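Local coordinates for c-di-GMP synthase (Capnocytophaga granulosa, PDB 6WT9), which synthesises the second messenger 3',3'-c-di-GMP from two GTP molecules as the signalling enzyme of a CBASS antiphage defence system that ends in bacterial cell death, at residues A[63-66]-A[67-70]; A[231-234]-A[235-239]. All coordinates share one frame; numbering follows the deposited sequence.

Interaction 1: residues A[63-66]-A[67-70]; sequences AGEK and VKLH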
loop_
_atom_site.group_PDB
_atom_site.type_symbol
_atom_site.label_atom_id
_atom_site.label_comp_id
_atom_site.label_asym_id
_atom_site.label_seq_id
_atom_site.Cartn_x
_atom_site.Cartn_y
_atom_site.Cartn_z
ATOM N N ALA A 63 -12.161 -11.940 0.863
ATOM C CA ALA A 63 -12.806 -11.479 2.088
ATOM C C ALA A 63 -13.555 -10.172 1.856
ATOM O O ALA A 63 -14.655 -9.973 2.385
ATOM C CB ALA A 63 -11.772 -11.318 3.202
ATOM N N GLY A 64 -12.972 -9.266 1.067
ATOM C CA GLY A 64 -13.689 -8.061 0.695
ATOM C C GLY A 64 -14.897 -8.344 -0.173
ATOM O O GLY A 64 -15.884 -7.604 -0.131
ATOM N N GLU A 65 -14.842 -9.420 -0.963
ATOM C CA GLU A 65 -15.968 -9.774 -1.818
ATOM C C GLU A 65 -17.146 -10.280 -0.994
ATOM O O GLU A 65 -18.305 -10.000 -1.319
ATOM C CB GLU A 65 -15.532 -10.821 -2.843
ATOM C CG GLU A 65 -16.506 -11.028 -3.988
ATOM C CD GLU A 65 -16.809 -9.742 -4.729
ATOM O OE1 GLU A 65 -17.939 -9.229 -4.588
ATOM O OE2 GLU A 65 -15.916 -9.239 -5.444
ATOM N N LYS A 66 -16.868 -11.021 0.081
ATOM C CA LYS A 66 -17.943 -11.485 0.952
ATOM C C LYS A 66 -18.587 -10.324 1.700
ATOM O O LYS A 66 -19.804 -10.319 1.916
ATOM C CB LYS A 66 -17.411 -12.528 1.934
ATOM C CG LYS A 66 -17.027 -13.852 1.289
ATOM C CD LYS A 66 -16.464 -14.818 2.323
ATOM C CE LYS A 66 -16.073 -16.144 1.696
ATOM N NZ LYS A 66 -17.251 -16.847 1.117
ATOM N N VAL A 67 -17.787 -9.336 2.110
ATOM C CA VAL A 67 -18.352 -8.136 2.723
ATOM C C VAL A 67 -19.273 -7.427 1.740
ATOM O O VAL A 67 -20.357 -6.957 2.107
ATOM C CB VAL A 67 -17.228 -7.206 3.218
ATOM C CG1 VAL A 67 -17.805 -5.913 3.766
ATOM C CG2 VAL A 67 -16.393 -7.906 4.273
ATOM N N LYS A 68 -18.864 -7.359 0.470
ATOM C CA LYS A 68 -19.689 -6.725 -0.553
ATOM C C LYS A 68 -21.042 -7.417 -0.689
ATOM O O LYS A 68 -22.079 -6.751 -0.785
ATOM C CB LYS A 68 -18.942 -6.726 -1.886
ATOM C CG LYS A 68 -19.714 -6.147 -3.056
ATOM C CD LYS A 68 -18.861 -6.154 -4.316
ATOM C CE LYS A 68 -19.656 -5.714 -5.535
ATOM N NZ LYS A 68 -18.822 -5.724 -6.771
ATOM N N LEU A 69 -21.052 -8.753 -0.689
ATOM C CA LEU A 69 -22.306 -9.482 -0.861
ATOM C C LEU A 69 -23.241 -9.269 0.323
ATOM O O LEU A 69 -24.465 -9.213 0.151
ATOM C CB LEU A 69 -22.034 -10.972 -1.062
ATOM C CG LEU A 69 -21.294 -11.379 -2.340
ATOM C CD1 LEU A 69 -21.238 -12.895 -2.465
ATOM C CD2 LEU A 69 -21.943 -10.758 -3.569
ATOM N N HIS A 70 -22.689 -9.162 1.534
ATOM C CA HIS A 70 -23.526 -8.897 2.699
ATOM C C HIS A 70 -24.128 -7.499 2.639
ATOM O O HIS A 70 -25.295 -7.305 2.998
ATOM C CB HIS A 70 -22.720 -9.080 3.985
ATOM C CG HIS A 70 -22.480 -10.512 4.348
ATOM N ND1 HIS A 70 -23.500 -11.371 4.701
ATOM C CD2 HIS A 70 -21.338 -11.236 4.417
ATOM C CE1 HIS A 70 -22.996 -12.563 4.969
ATOM N NE2 HIS A 70 -21.686 -12.508 4.804
#
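Four successive i to i+4 backbone bonds join 63-66 to 67-70 as one run of alpha helix: V67 N to A63 O, K68 N to G64 O, L69 N to E65 O and H70 N to K66 O. The bond from K68 N to G64 O measures 3.0 Å.

Among the side chains, E65 and K68 run abreast. K68 is fully extended, while E65 folds at chi2 (56°), which lays its carboxylate alongside the lysine chain: E65 OE1 is 3.2 Å from K68 CD. The charged ends stay further apart, E65 OE1 to K68 NZ at 4.2 Å, too far for a salt bridge, though the opposite charges probably still attract. Farther along, the H70 ring leans back over the preceding turn, and K66 O meets it obliquely, 3.1 Å from H70 CD2. V67 CG2 packs 3.3 Å from A63 O.

The helix, 54-71, rests against the nucleotidyltransferase sheet. A63 and V67 face strand 185-194 through V187, E65 and K68 reach Y82 of strand 78-83, and V67 and H70 touch helix 147-164 at L161, K160 and V164.

Interaction 2: residues A[231-234]-A[235-239]; sequences SIQR and INKRS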
loop_
_atom_site.group_PDB
_atom_site.type_symbol
_atom_site.label_atom_id
_atom_site.label_comp_id
_atom_site.label_asym_id
_atom_site.label_seq_id
_atom_site.Cartn_x
_atom_site.Cartn_y
_atom_site.Cartn_z
ATOM N N SER A 231 -4.589 7.005 -8.181
ATOM C CA SER A 231 -3.306 6.569 -7.640
ATOM C C SER A 231 -3.028 5.113 -7.992
ATOM O O SER A 231 -1.911 4.766 -8.393
ATOM C CB SER A 231 -3.282 6.770 -6.125
ATOM O OG SER A 231 -3.505 8.126 -5.787
ATOM N N ILE A 232 -4.036 4.251 -7.851
ATOM C CA ILE A 232 -3.875 2.837 -8.181
ATOM C C ILE A 232 -3.517 2.671 -9.652
ATOM O O ILE A 232 -2.577 1.949 -10.005
ATOM C CB ILE A 232 -5.153 2.056 -7.824
ATOM C CG1 ILE A 232 -5.279 1.900 -6.309
ATOM C CG2 ILE A 232 -5.174 0.703 -8.529
ATOM C CD1 ILE A 232 -6.617 1.354 -5.866
ATOM N N GLN A 233 -4.263 3.343 -10.532
ATOM C CA GLN A 233 -4.054 3.171 -11.965
ATOM C C GLN A 233 -2.688 3.695 -12.395
ATOM O O GLN A 233 -2.040 3.109 -13.271
ATOM C CB GLN A 233 -5.178 3.862 -12.739
ATOM C CG GLN A 233 -5.297 3.435 -14.193
ATOM C CD GLN A 233 -4.452 4.279 -15.126
ATOM O OE1 GLN A 233 -4.349 5.495 -14.957
ATOM N NE2 GLN A 233 -3.841 3.639 -16.120
ATOM N N ARG A 234 -2.222 4.787 -11.782
ATOM C CA ARG A 234 -0.917 5.331 -12.145
ATOM C C ARG A 234 0.221 4.433 -11.668
ATOM O O ARG A 234 1.224 4.273 -12.374
ATOM C CB ARG A 234 -0.760 6.748 -11.589
ATOM C CG ARG A 234 -1.420 7.812 -12.457
ATOM C CD ARG A 234 -1.163 9.226 -11.953
ATOM N NE ARG A 234 -1.662 10.219 -12.902
ATOM C CZ ARG A 234 -1.702 11.528 -12.677
ATOM N NH1 ARG A 234 -1.277 12.023 -11.522
ATOM N NH2 ARG A 234 -2.175 12.344 -13.608
ATOM N N ILE A 235 0.083 3.834 -10.482
ATOM C CA ILE A 235 1.124 2.942 -9.979
ATOM C C ILE A 235 1.205 1.680 -10.831
ATOM O O ILE A 235 2.295 1.235 -11.209
ATOM C CB ILE A 235 0.875 2.605 -8.497
ATOM C CG1 ILE A 235 1.044 3.851 -7.627
ATOM C CG2 ILE A 235 1.819 1.503 -8.031
ATOM C CD1 ILE A 235 0.765 3.607 -6.159
ATOM N N ASN A 236 0.050 1.085 -11.148
ATOM C CA ASN A 236 0.040 -0.131 -11.956
ATOM C C ASN A 236 0.541 0.124 -13.371
ATOM O O ASN A 236 1.206 -0.738 -13.956
ATOM C CB ASN A 236 -1.368 -0.726 -11.999
ATOM C CG ASN A 236 -1.774 -1.357 -10.684
ATOM O OD1 ASN A 236 -0.923 -1.775 -9.899
ATOM N ND2 ASN A 236 -3.077 -1.434 -10.438
ATOM N N LYS A 237 0.242 1.295 -13.933
ATOM C CA LYS A 237 0.649 1.578 -15.304
ATOM C C LYS A 237 2.159 1.768 -15.398
ATOM O O LYS A 237 2.816 1.177 -16.264
ATOM C CB LYS A 237 -0.095 2.809 -15.824
ATOM C CG LYS A 237 -0.082 2.967 -17.337
ATOM C CD LYS A 237 0.937 4.005 -17.779
ATOM C CE LYS A 237 0.785 4.340 -19.255
ATOM N NZ LYS A 237 0.942 3.133 -20.109
ATOM N N ARG A 238 2.730 2.579 -14.503
ATOM C CA ARG A 238 4.169 2.814 -14.537
ATOM C C ARG A 238 4.953 1.557 -14.184
ATOM O O ARG A 238 6.047 1.340 -14.718
ATOM C CB ARG A 238 4.542 3.951 -13.588
ATOM C CG ARG A 238 5.971 4.451 -13.753
ATOM C CD ARG A 238 6.143 5.803 -13.091
ATOM N NE ARG A 238 7.288 6.534 -13.621
ATOM C CZ ARG A 238 7.491 7.833 -13.438
ATOM N NH1 ARG A 238 6.619 8.546 -12.740
ATOM N NH2 ARG A 238 8.561 8.423 -13.958
ATOM N N SER A 239 4.422 0.727 -13.286
ATOM C CA SER A 239 5.074 -0.542 -12.989
ATOM C C SER A 239 5.026 -1.469 -14.196
ATOM O O SER A 239 5.976 -2.215 -14.453
ATOM C CB SER A 239 4.422 -1.200 -11.776
ATOM O OG SER A 239 5.073 -2.418 -11.468
#
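N236 lies alongside I232, one turn earlier in the helix, and its amide nitrogen overlaps the isoleucine's branch methyl: N236 ND2 is 3.6 Å from I232 CG2. With CG anti to its own carbonyl carbon (chi1 -72°), the N236 amide is swung back over the preceding turn, where ND2 also passes 3.4 Å from I232 O, at an angle too poor for a hydrogen bond. That oxygen is taken instead by N236 N, at 3.0 Å and an N-H...O angle of 170°. The amide finds its partners beyond the two segments: OD1 accepts from K247 NZ, and ND2 makes a weak bond to M87 O, so OD1 carries the firmer bond.

On another face, Q233 and K237 run side by side. Q233 bends at chi2 (-89°), bringing its amide over the base of the lysine, with Q233 NE2 3.8 Å from K237 CB. This is a contact of amide with aliphatic carbon, and the K237 ammonium lies well beyond it. Of the residues that touch, I235 is the buried one: its CG1 sits 3.2 Å from S231 O, the same oxygen that accepts from I235 N at 3.0 Å. K237 N and R238 N bond likewise to Q233 O and R234 O, completing the turn.

Helix 228-241 is wedged between several elements. I232, I235 and N236 press on the short helix 85-88 at M87 and T88, while I235 and R234 meet helix 268-276 at N272 and Y276. R234 NH1 bonds to V315 O in a loop, R238 makes a cation-pi contact with Y276, and S239 packs on L246 and K247 of helix 245-259.

From the N terminus, the chain first passes through interaction 1, in helix 54-71, then runs through the strands of the mixed sheet and helix 147-164 before it reaches interaction 2 in helix 228-241. Each contact is made of i to i+4 bonds within one helix, so neither closes a long loop, and the two follow in series without nesting or crossing. The nearest atoms of interactions 1 and 2 are about 13 Å apart, so the two do not meet. Interaction 1 belongs to the layer packed on the nucleotidyltransferase sheet. Interaction 2 comes just after strand 221-226, where the chain leaves that sheet for its later helices, and it joins helix 85-88 to helices 245-259 and 268-276.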